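Local coordinates for conserved domain protein (Streptococcus pneumoniae, PDB 2FI0), which is of unknown function but carries a DUF1858 domain and folds as a small protein of short helices with a two-stranded parallel sheet, at residues L26-L29 with V30-F34; D64-V67 with R68-A72; N44-G47 with R48-L52. One frame throughout, in Å; residues are numbered along the deposited sequence.

Contact 1: L26-L29 with V30-F34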
ATOM      1  N   LEU A  26       2.048   4.676   5.517  1.00 46.01           N
ATOM      2  CA  LEU A  26       1.704   5.783   4.609  1.00 46.37           C
ATOM      3  C   LEU A  26       2.949   6.508   4.074  1.00 46.53           C
ATOM      4  O   LEU A  26       3.042   6.792   2.883  1.00 46.52           O
ATOM      5  CB  LEU A  26       0.753   6.779   5.290  1.00 46.36           C
ATOM      6  CG  LEU A  26       0.247   7.954   4.441  1.00 46.21           C
ATOM      7  CD1 LEU A  26      -0.448   7.452   3.178  1.00 46.69           C
ATOM      8  CD2 LEU A  26      -0.676   8.846   5.252  1.00 46.06           C
ATOM      9  N   GLU A  27       3.906   6.775   4.955  1.00 47.09           N
ATOM     10  CA  GLU A  27       5.171   7.430   4.595  1.00 47.38           C
ATOM     11  C   GLU A  27       5.940   6.662   3.504  1.00 47.51           C
ATOM     12  O   GLU A  27       6.658   7.260   2.686  1.00 47.59           O
ATOM     13  CB  GLU A  27       6.045   7.552   5.843  1.00 47.43           C
ATOM     14  CG  GLU A  27       7.408   8.200   5.619  1.00 48.31           C
ATOM     15  CD  GLU A  27       8.269   8.224   6.879  1.00 49.27           C
ATOM     16  OE1 GLU A  27       8.278   7.214   7.623  1.00 52.98           O
ATOM     17  OE2 GLU A  27       8.946   9.252   7.111  1.00 51.91           O
ATOM     18  N   ILE A  28       5.788   5.340   3.505  1.00 47.31           N
ATOM     19  CA  ILE A  28       6.405   4.503   2.495  1.00 47.26           C
ATOM     20  C   ILE A  28       5.632   4.594   1.188  1.00 46.80           C
ATOM     21  O   ILE A  28       6.226   4.789   0.136  1.00 46.68           O
ATOM     22  CB  ILE A  28       6.488   3.033   2.956  1.00 47.25           C
ATOM     23  CG1 ILE A  28       7.393   2.927   4.192  1.00 47.38           C
ATOM     24  CG2 ILE A  28       7.017   2.169   1.821  1.00 47.35           C
ATOM     25  CD1 ILE A  28       7.224   1.651   4.974  1.00 47.97           C
ATOM     26  N   LEU A  29       4.312   4.454   1.268  1.00 46.66           N
ATOM     27  CA  LEU A  29       3.454   4.445   0.081  1.00 46.75           C
ATOM     28  C   LEU A  29       3.525   5.738  -0.743  1.00 46.60           C
ATOM     29  O   LEU A  29       3.450   5.676  -1.971  1.00 45.85           O
ATOM     30  CB  LEU A  29       1.995   4.156   0.470  1.00 46.52           C
ATOM     31  CG  LEU A  29       1.731   2.785   1.119  1.00 47.41           C
ATOM     32  CD1 LEU A  29       0.219   2.600   1.350  1.00 48.59           C
ATOM     33  CD2 LEU A  29       2.286   1.637   0.297  1.00 48.44           C
ATOM     34  N   VAL A  30       3.679   6.894  -0.087  1.00 46.72           N
ATOM     35  CA  VAL A  30       3.740   8.170  -0.812  1.00 47.13           C
ATOM     36  C   VAL A  30       5.015   8.301  -1.639  1.00 47.25           C
ATOM     37  O   VAL A  30       5.069   9.092  -2.586  1.00 47.01           O
ATOM     38  CB  VAL A  30       3.577   9.431   0.118  1.00 47.35           C
ATOM     39  CG1 VAL A  30       2.272   9.356   0.913  1.00 46.46           C
ATOM     40  CG2 VAL A  30       4.794   9.623   1.037  1.00 47.78           C
ATOM     41  N   GLU A  31       6.035   7.528  -1.276  1.00 47.75           N
ATOM     42  CA  GLU A  31       7.256   7.429  -2.071  1.00 48.27           C
ATOM     43  C   GLU A  31       7.153   6.357  -3.168  1.00 48.46           C
ATOM     44  O   GLU A  31       8.097   6.178  -3.925  1.00 48.73           O
ATOM     45  CB  GLU A  31       8.458   7.139  -1.163  1.00 48.56           C
ATOM     46  CG  GLU A  31       8.763   8.245  -0.153  1.00 50.03           C
ATOM     47  CD  GLU A  31       9.154   9.565  -0.818  1.00 52.28           C
ATOM     48  OE1 GLU A  31       8.788  10.648  -0.295  1.00 54.44           O
ATOM     49  OE2 GLU A  31       9.823   9.526  -1.874  1.00 54.33           O
ATOM     50  N   LEU A  32       6.016   5.662  -3.257  1.00 48.51           N
ATOM     51  CA  LEU A  32       5.824   4.578  -4.233  1.00 48.64           C
ATOM     52  C   LEU A  32       4.672   4.850  -5.219  1.00 48.80           C
ATOM     53  O   LEU A  32       4.127   3.923  -5.828  1.00 49.11           O
ATOM     54  CB  LEU A  32       5.571   3.261  -3.507  1.00 48.49           C
ATOM     55  CG  LEU A  32       6.731   2.672  -2.693  1.00 48.55           C
ATOM     56  CD1 LEU A  32       6.202   1.577  -1.812  1.00 49.39           C
ATOM     57  CD2 LEU A  32       7.829   2.155  -3.588  1.00 47.49           C
ATOM     58  N   GLY A  33       4.312   6.116  -5.373  1.00 48.82           N
ATOM     59  CA  GLY A  33       3.286   6.529  -6.341  1.00 48.92           C
ATOM     60  C   GLY A  33       1.907   6.771  -5.752  1.00 48.60           C
ATOM     61  O   GLY A  33       0.937   6.924  -6.486  1.00 48.42           O
ATOM     62  N   PHE A  34       1.811   6.791  -4.429  1.00 48.66           N
ATOM     63  CA  PHE A  34       0.523   6.948  -3.748  1.00 49.11           C
ATOM     64  C   PHE A  34       0.468   8.259  -2.980  1.00 49.09           C
ATOM     65  O   PHE A  34      -0.274   8.386  -2.002  1.00 49.41           O
ATOM     66  CB  PHE A  34       0.259   5.759  -2.813  1.00 48.95           C
ATOM     67  CG  PHE A  34       0.094   4.462  -3.537  1.00 49.17           C
ATOM     68  CD1 PHE A  34      -1.151   4.071  -4.000  1.00 48.46           C
ATOM     69  CD2 PHE A  34       1.189   3.633  -3.778  1.00 49.01           C
ATOM     70  CE1 PHE A  34      -1.308   2.875  -4.684  1.00 48.67           C
ATOM     71  CE2 PHE A  34       1.033   2.443  -4.465  1.00 49.45           C
ATOM     72  CZ  PHE A  34      -0.221   2.066  -4.920  1.00 48.97           C
TER
HETATM   73  O   HOH W   1       8.158   9.977   2.786  1.00 61.78           O

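Contact 2: D64-V67 with R68-A72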
ATOM      1  N   ASP A  64       6.976  -5.439  -8.163  1.00 47.24           N
ATOM      2  CA  ASP A  64       8.225  -5.883  -7.537  1.00 47.29           C
ATOM      3  C   ASP A  64       8.890  -4.775  -6.707  1.00 46.20           C
ATOM      4  O   ASP A  64       9.439  -5.040  -5.652  1.00 45.56           O
ATOM      5  CB  ASP A  64       9.203  -6.428  -8.585  1.00 48.04           C
ATOM      6  CG  ASP A  64       8.663  -7.672  -9.309  1.00 52.49           C
ATOM      7  OD1 ASP A  64       9.297  -8.135 -10.299  1.00 57.48           O
ATOM      8  OD2 ASP A  64       7.595  -8.186  -8.893  1.00 58.64           O
ATOM      9  N   LYS A  65       8.833  -3.539  -7.189  1.00 45.27           N
ATOM     10  CA  LYS A  65       9.389  -2.391  -6.480  1.00 44.99           C
ATOM     11  C   LYS A  65       8.644  -2.179  -5.154  1.00 44.35           C
ATOM     12  O   LYS A  65       9.265  -1.951  -4.125  1.00 43.61           O
ATOM     13  CB  LYS A  65       9.307  -1.145  -7.379  1.00 45.56           C
ATOM     14  CG  LYS A  65       9.587   0.203  -6.716  1.00 46.29           C
ATOM     15  CD  LYS A  65      11.034   0.622  -6.838  1.00 47.36           C
ATOM     16  CE  LYS A  65      11.245   2.030  -6.304  1.00 47.29           C
ATOM     17  NZ  LYS A  65      12.672   2.218  -5.920  1.00 48.10           N
ATOM     18  N   ILE A  66       7.318  -2.277  -5.194  1.00 43.70           N
ATOM     19  CA  ILE A  66       6.492  -2.144  -4.005  1.00 43.91           C
ATOM     20  C   ILE A  66       6.739  -3.251  -3.008  1.00 43.15           C
ATOM     21  O   ILE A  66       6.875  -2.977  -1.823  1.00 42.64           O
ATOM     22  CB  ILE A  66       4.983  -2.098  -4.367  1.00 44.59           C
ATOM     23  CG1 ILE A  66       4.672  -0.769  -5.066  1.00 44.22           C
ATOM     24  CG2 ILE A  66       4.109  -2.279  -3.106  1.00 44.09           C
ATOM     25  CD1 ILE A  66       3.479  -0.797  -5.942  1.00 44.78           C
ATOM     26  N   VAL A  67       6.805  -4.498  -3.486  1.00 42.41           N
ATOM     27  CA  VAL A  67       7.045  -5.639  -2.606  1.00 42.01           C
ATOM     28  C   VAL A  67       8.424  -5.551  -1.944  1.00 41.10           C
ATOM     29  O   VAL A  67       8.534  -5.703  -0.737  1.00 40.54           O
ATOM     30  CB  VAL A  67       6.837  -6.987  -3.328  1.00 42.16           C
ATOM     31  CG1 VAL A  67       7.213  -8.164  -2.421  1.00 42.60           C
ATOM     32  CG2 VAL A  67       5.375  -7.119  -3.754  1.00 42.69           C
ATOM     33  N   ARG A  68       9.453  -5.243  -2.723  1.00 40.42           N
ATOM     34  CA  ARG A  68      10.820  -5.075  -2.188  1.00 40.07           C
ATOM     35  C   ARG A  68      10.875  -4.001  -1.105  1.00 39.90           C
ATOM     36  O   ARG A  68      11.479  -4.179  -0.054  1.00 39.61           O
ATOM     37  CB  ARG A  68      11.775  -4.627  -3.287  1.00 39.27           C
ATOM     38  CG  ARG A  68      12.223  -5.692  -4.234  1.00 39.90           C
ATOM     39  CD  ARG A  68      13.176  -5.092  -5.285  1.00 37.83           C
ATOM     40  NE  ARG A  68      14.329  -5.945  -5.256  1.00 42.24           N
ATOM     41  CZ  ARG A  68      15.564  -5.602  -4.947  1.00 38.90           C
ATOM     42  NH1 ARG A  68      15.954  -4.356  -4.747  1.00 38.37           N
ATOM     43  NH2 ARG A  68      16.438  -6.556  -4.931  1.00 42.52           N
ATOM     44  N   THR A  69      10.267  -2.866  -1.408  1.00 39.76           N
ATOM     45  CA  THR A  69      10.270  -1.721  -0.494  1.00 40.22           C
ATOM     46  C   THR A  69       9.559  -2.060   0.813  1.00 39.85           C
ATOM     47  O   THR A  69      10.072  -1.786   1.902  1.00 39.83           O
ATOM     48  CB  THR A  69       9.620  -0.491  -1.152  1.00 39.77           C
ATOM     49  OG1 THR A  69      10.269  -0.219  -2.399  1.00 39.95           O
ATOM     50  CG2 THR A  69       9.744   0.731  -0.249  1.00 40.11           C
ATOM     51  N   LEU A  70       8.394  -2.685   0.701  1.00 39.78           N
ATOM     52  CA  LEU A  70       7.648  -3.078   1.879  1.00 40.44           C
ATOM     53  C   LEU A  70       8.403  -4.090   2.724  1.00 40.40           C
ATOM     54  O   LEU A  70       8.496  -3.927   3.939  1.00 40.39           O
ATOM     55  CB  LEU A  70       6.256  -3.596   1.495  1.00 40.62           C
ATOM     56  CG  LEU A  70       5.255  -2.538   1.003  1.00 41.62           C
ATOM     57  CD1 LEU A  70       3.975  -3.219   0.477  1.00 42.31           C
ATOM     58  CD2 LEU A  70       4.919  -1.532   2.100  1.00 41.10           C
ATOM     59  N   GLU A  71       8.964  -5.125   2.091  1.00 41.26           N
ATOM     60  CA  GLU A  71       9.801  -6.091   2.814  1.00 41.42           C
ATOM     61  C   GLU A  71      11.014  -5.434   3.480  1.00 40.82           C
ATOM     62  O   GLU A  71      11.314  -5.741   4.613  1.00 40.62           O
ATOM     63  CB  GLU A  71      10.229  -7.229   1.902  1.00 41.74           C
ATOM     64  CG  GLU A  71       9.061  -8.077   1.425  1.00 43.58           C
ATOM     65  CD  GLU A  71       9.495  -9.291   0.619  1.00 44.61           C
ATOM     66  OE1 GLU A  71      10.539  -9.245  -0.071  1.00 48.78           O
ATOM     67  OE2 GLU A  71       8.768 -10.303   0.661  1.00 50.65           O
ATOM     68  N   ALA A  72      11.680  -4.517   2.785  1.00 40.97           N
ATOM     69  CA  ALA A  72      12.824  -3.772   3.343  1.00 41.43           C
ATOM     70  C   ALA A  72      12.479  -2.898   4.552  1.00 41.56           C
ATOM     71  O   ALA A  72      13.361  -2.506   5.285  1.00 41.77           O
ATOM     72  CB  ALA A  72      13.450  -2.894   2.273  1.00 41.28           C
TER

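Contact 3: N44-G47 with R48-L52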
ATOM      1  N   ASN A  44      -9.355   8.576   1.591  1.00 47.83           N
ATOM      2  CA  ASN A  44     -10.643   7.980   1.937  1.00 48.43           C
ATOM      3  C   ASN A  44     -11.710   8.133   0.846  1.00 48.88           C
ATOM      4  O   ASN A  44     -12.878   7.800   1.069  1.00 48.85           O
ATOM      5  CB  ASN A  44     -11.117   8.500   3.290  1.00 48.32           C
ATOM      6  CG  ASN A  44     -10.213   8.044   4.436  1.00 48.91           C
ATOM      7  OD1 ASN A  44      -9.968   8.795   5.379  1.00 51.21           O
ATOM      8  ND2 ASN A  44      -9.727   6.807   4.361  1.00 46.89           N
ATOM      9  N   THR A  45     -11.294   8.623  -0.326  1.00 49.34           N
ATOM     10  CA  THR A  45     -12.131   8.630  -1.530  1.00 49.96           C
ATOM     11  C   THR A  45     -11.539   7.653  -2.564  1.00 50.42           C
ATOM     12  O   THR A  45     -12.005   6.511  -2.681  1.00 50.23           O
ATOM     13  CB  THR A  45     -12.300  10.058  -2.125  1.00 49.92           C
ATOM     14  OG1 THR A  45     -11.017  10.661  -2.343  1.00 50.02           O
ATOM     15  CG2 THR A  45     -13.124  10.941  -1.193  1.00 49.82           C
ATOM     16  N   VAL A  46     -10.497   8.078  -3.283  1.00 51.03           N
ATOM     17  CA  VAL A  46      -9.850   7.194  -4.269  1.00 51.20           C
ATOM     18  C   VAL A  46      -9.276   5.920  -3.627  1.00 51.20           C
ATOM     19  O   VAL A  46      -9.388   4.837  -4.209  1.00 51.20           O
ATOM     20  CB  VAL A  46      -8.752   7.916  -5.133  1.00 51.59           C
ATOM     21  CG1 VAL A  46      -7.688   8.580  -4.276  1.00 52.26           C
ATOM     22  CG2 VAL A  46      -8.077   6.931  -6.098  1.00 51.87           C
ATOM     23  N   GLY A  47      -8.690   6.057  -2.438  1.00 51.10           N
ATOM     24  CA  GLY A  47      -8.069   4.935  -1.715  1.00 51.18           C
ATOM     25  C   GLY A  47      -9.030   3.867  -1.205  1.00 51.14           C
ATOM     26  O   GLY A  47      -8.601   2.764  -0.851  1.00 51.36           O
ATOM     27  N   ARG A  48     -10.329   4.169  -1.167  1.00 51.17           N
ATOM     28  CA  ARG A  48     -11.320   3.137  -0.837  1.00 51.17           C
ATOM     29  C   ARG A  48     -11.734   2.310  -2.086  1.00 50.62           C
ATOM     30  O   ARG A  48     -12.314   1.229  -1.971  1.00 50.05           O
ATOM     31  CB  ARG A  48     -12.523   3.730  -0.065  1.00 51.48           C
ATOM     32  CG  ARG A  48     -12.495   3.413   1.460  1.00 53.73           C
ATOM     33  CD  ARG A  48     -12.439   4.623   2.405  1.00 56.77           C
ATOM     34  NE  ARG A  48     -13.778   4.980   2.909  1.00 58.25           N
ATOM     35  CZ  ARG A  48     -14.057   5.632   4.048  1.00 57.94           C
ATOM     36  NH1 ARG A  48     -13.106   6.062   4.877  1.00 58.08           N
ATOM     37  NH2 ARG A  48     -15.323   5.862   4.363  1.00 58.74           N
ATOM     38  N   LYS A  49     -11.395   2.810  -3.271  1.00 50.35           N
ATOM     39  CA  LYS A  49     -11.708   2.131  -4.525  1.00 50.15           C
ATOM     40  C   LYS A  49     -10.526   1.345  -5.096  1.00 49.83           C
ATOM     41  O   LYS A  49     -10.717   0.423  -5.903  1.00 50.31           O
ATOM     42  CB  LYS A  49     -12.139   3.157  -5.570  1.00 50.20           C
ATOM     43  CG  LYS A  49     -13.379   3.939  -5.222  1.00 50.54           C
ATOM     44  CD  LYS A  49     -13.484   5.175  -6.119  1.00 50.94           C
ATOM     45  CE  LYS A  49     -14.878   5.768  -6.118  1.00 51.31           C
ATOM     46  NZ  LYS A  49     -14.933   7.079  -6.847  1.00 51.86           N
ATOM     47  N   VAL A  50      -9.308   1.719  -4.721  1.00 48.95           N
ATOM     48  CA  VAL A  50      -8.129   1.148  -5.361  1.00 48.56           C
ATOM     49  C   VAL A  50      -7.281   0.373  -4.346  1.00 47.64           C
ATOM     50  O   VAL A  50      -7.056   0.836  -3.234  1.00 46.75           O
ATOM     51  CB  VAL A  50      -7.315   2.256  -6.126  1.00 48.91           C
ATOM     52  CG1 VAL A  50      -6.418   3.068  -5.202  1.00 49.60           C
ATOM     53  CG2 VAL A  50      -6.491   1.650  -7.212  1.00 49.37           C
ATOM     54  N   SER A  51      -6.843  -0.822  -4.728  1.00 46.86           N
ATOM     55  CA  SER A  51      -5.880  -1.580  -3.934  1.00 46.66           C
ATOM     56  C   SER A  51      -4.460  -1.198  -4.324  1.00 46.65           C
ATOM     57  O   SER A  51      -4.253  -0.430  -5.272  1.00 46.47           O
ATOM     58  CB  SER A  51      -6.093  -3.081  -4.137  1.00 46.17           C
ATOM     59  OG  SER A  51      -5.832  -3.459  -5.467  1.00 44.04           O
ATOM     60  N   LEU A  52      -3.473  -1.723  -3.602  1.00 46.50           N
ATOM     61  CA  LEU A  52      -2.067  -1.506  -3.985  1.00 47.02           C
ATOM     62  C   LEU A  52      -1.760  -2.123  -5.336  1.00 46.80           C
ATOM     63  O   LEU A  52      -0.980  -1.583  -6.117  1.00 46.69           O
ATOM     64  CB  LEU A  52      -1.098  -2.064  -2.939  1.00 47.16           C
ATOM     65  CG  LEU A  52      -1.060  -1.272  -1.623  1.00 48.00           C
ATOM     66  CD1 LEU A  52      -0.130  -1.944  -0.646  1.00 48.77           C
ATOM     67  CD2 LEU A  52      -0.610   0.152  -1.867  1.00 48.69           C
TER

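Contact 1: L26-L29 with V30-F34
The chain leaving helix 26-29 turns about Leu29 O, a carbonyl that takes two backbone N-H groups. Leu32 N approaches to 2.9 Å from Leu29 O and closes a type I turn; Phe34 N, bonding to the carbonyl of the residue five before it, comes to the same Leu29 O, at 3.2 Å, from the other face of the carbonyl plane. Just ahead of Phe34, Gly33 has a positive phi of 100°, well suited to a residue without CB. Phe34 then swings its ring past the acceptor: with CG anti to the carbonyl carbon (chi1 -65°), the ring edge meets Leu29 O nearly in plane, CD2 lying 3.5 Å from that oxygen. Val30 N makes an i to i+4 bond, 3.0 Å to Leu26 O, and Glu31 N reaches Ile28 O from above the carbonyl plane. Two separate apolar pairs flank the backbone. Toward helix 63-72, Ile28 and Leu32 run alongside each other in the same direction, Ile28 CG2 touching Leu32 CD1 at 3.8 Å; on another side Leu26 CD1 meets Val30 CG1 at 4.0 Å. Glu31 instead bends at chi2 (-63°), and a water donates to both its OE1 and Glu27 O, tying the carboxylate to the exposed side of the helix. Leu29 and Phe34 both lean on Val15. The polar atoms of the reversal are met by backbone, by water and, at Leu32 O, by Thr61 OG1, while the buried Leu29, Leu32 and Phe34 carry the apolar side.

Contact 2: D64-V67 with R68-A72
Four successive i to i+4 bonds, from Arg68, Thr69, Leu70 and Glu71 N back to Asp64, Lys65, Ile66 and Val67 O, make this a regular alpha-helical stretch, with Glu71 N to Val67 O at 2.9 Å and nearly straight. One carbonyl does extra work. Thr69 OG1 donates to Lys65 O at 2.6 Å, while Thr69 N donates to that same Lys65 O from the opposite face of its plane at 3.0 Å. A chi1 of -54° sets OG1 anti to the Thr69 carbonyl carbon and back over the preceding turn, and the hydroxyl is held by the helix it belongs to. One residue on, Ile66 and Leu70 lie side by side and point the same way, Ile66 CG2 resting 3.7 Å from Leu70 CD1; both are buried. Val67 and Glu71 run together likewise, and the methyl Val67 CG1 packs against the carboxylate carbon Glu71 CD at 4.0 Å. Arg68 starts out over the backbone, its CG 3.2 Å from Asp64 O, before bending at chi3 and leading away. Asn73 ND2 bonds to Thr69 O. Among its neighbours, helix 63-72 sets Ile66 on Thr61 in the preceding loop, Thr69 against the turn that follows helix 26-29, Leu70 on Val25 just before that helix, and Val67 on Leu80 beyond strand 76-78.

Contact 3: N44-G47 with R48-L52
Val46 O serves two donors in the short helix 46-49: Lys49 N at 3.0 Å, from above the carbonyl plane, and Val50 N at 3.2 Å in a weak, strongly bent bond (127°). Just before it, Thr45 O takes Arg48 N at 3.3 Å, again from above its plane, which fits a weakly bonded helical turn. The Thr45 hydroxyl faces backward, bonded chiefly to Met42 O, with Leu41 O also close by. Arg48 bends at chi2 and chi3 and folds over Asn44; Asn44 O lies over one face of the guanidinium, 3.5 Å from Arg48 NE but at too poor an angle for a hydrogen bond. The amide and guanidinium planes stand 55° apart, and Asn44 ND2 and Arg48 NH1, both donors, are in contact without bonding. Ser51 OG caps a backbone N at the start of helix 52-59, an N-cap, with Gln54 OE1 bonded back to Ser51 N as the N3 side chain is in a capping box. Backbone bonds from Gly47 to Ala16 and from Val50 to Val15 fasten this turn to helix 15-21, on which Asn44 and Arg48 also pack, and Val46 touches Leu37 in the loop leading to helix 40-43.

How the contacts relate
Contact 1 is the middle piece, touching both of the others. Its centre is about 11 Å from that of contact 2, where Leu32 CD2 lies 3.6 Å from Thr69 OG1 and Ile28 CG2 lies 3.7 Å from Thr69 CG2, so the turn at 30-34 and its helix rest on helix 63-72. Toward contact 3, about 13 Å away between centres, Leu52 CD2 packs against Phe34 CZ at 3.6 Å and against Leu29 CD2 at 3.9 Å. Contacts 2 and 3 do not touch; their centres are about 20 Å apart, on opposite sides of the chain's centre. With no known active site, the three are best read as connected packing within one small domain.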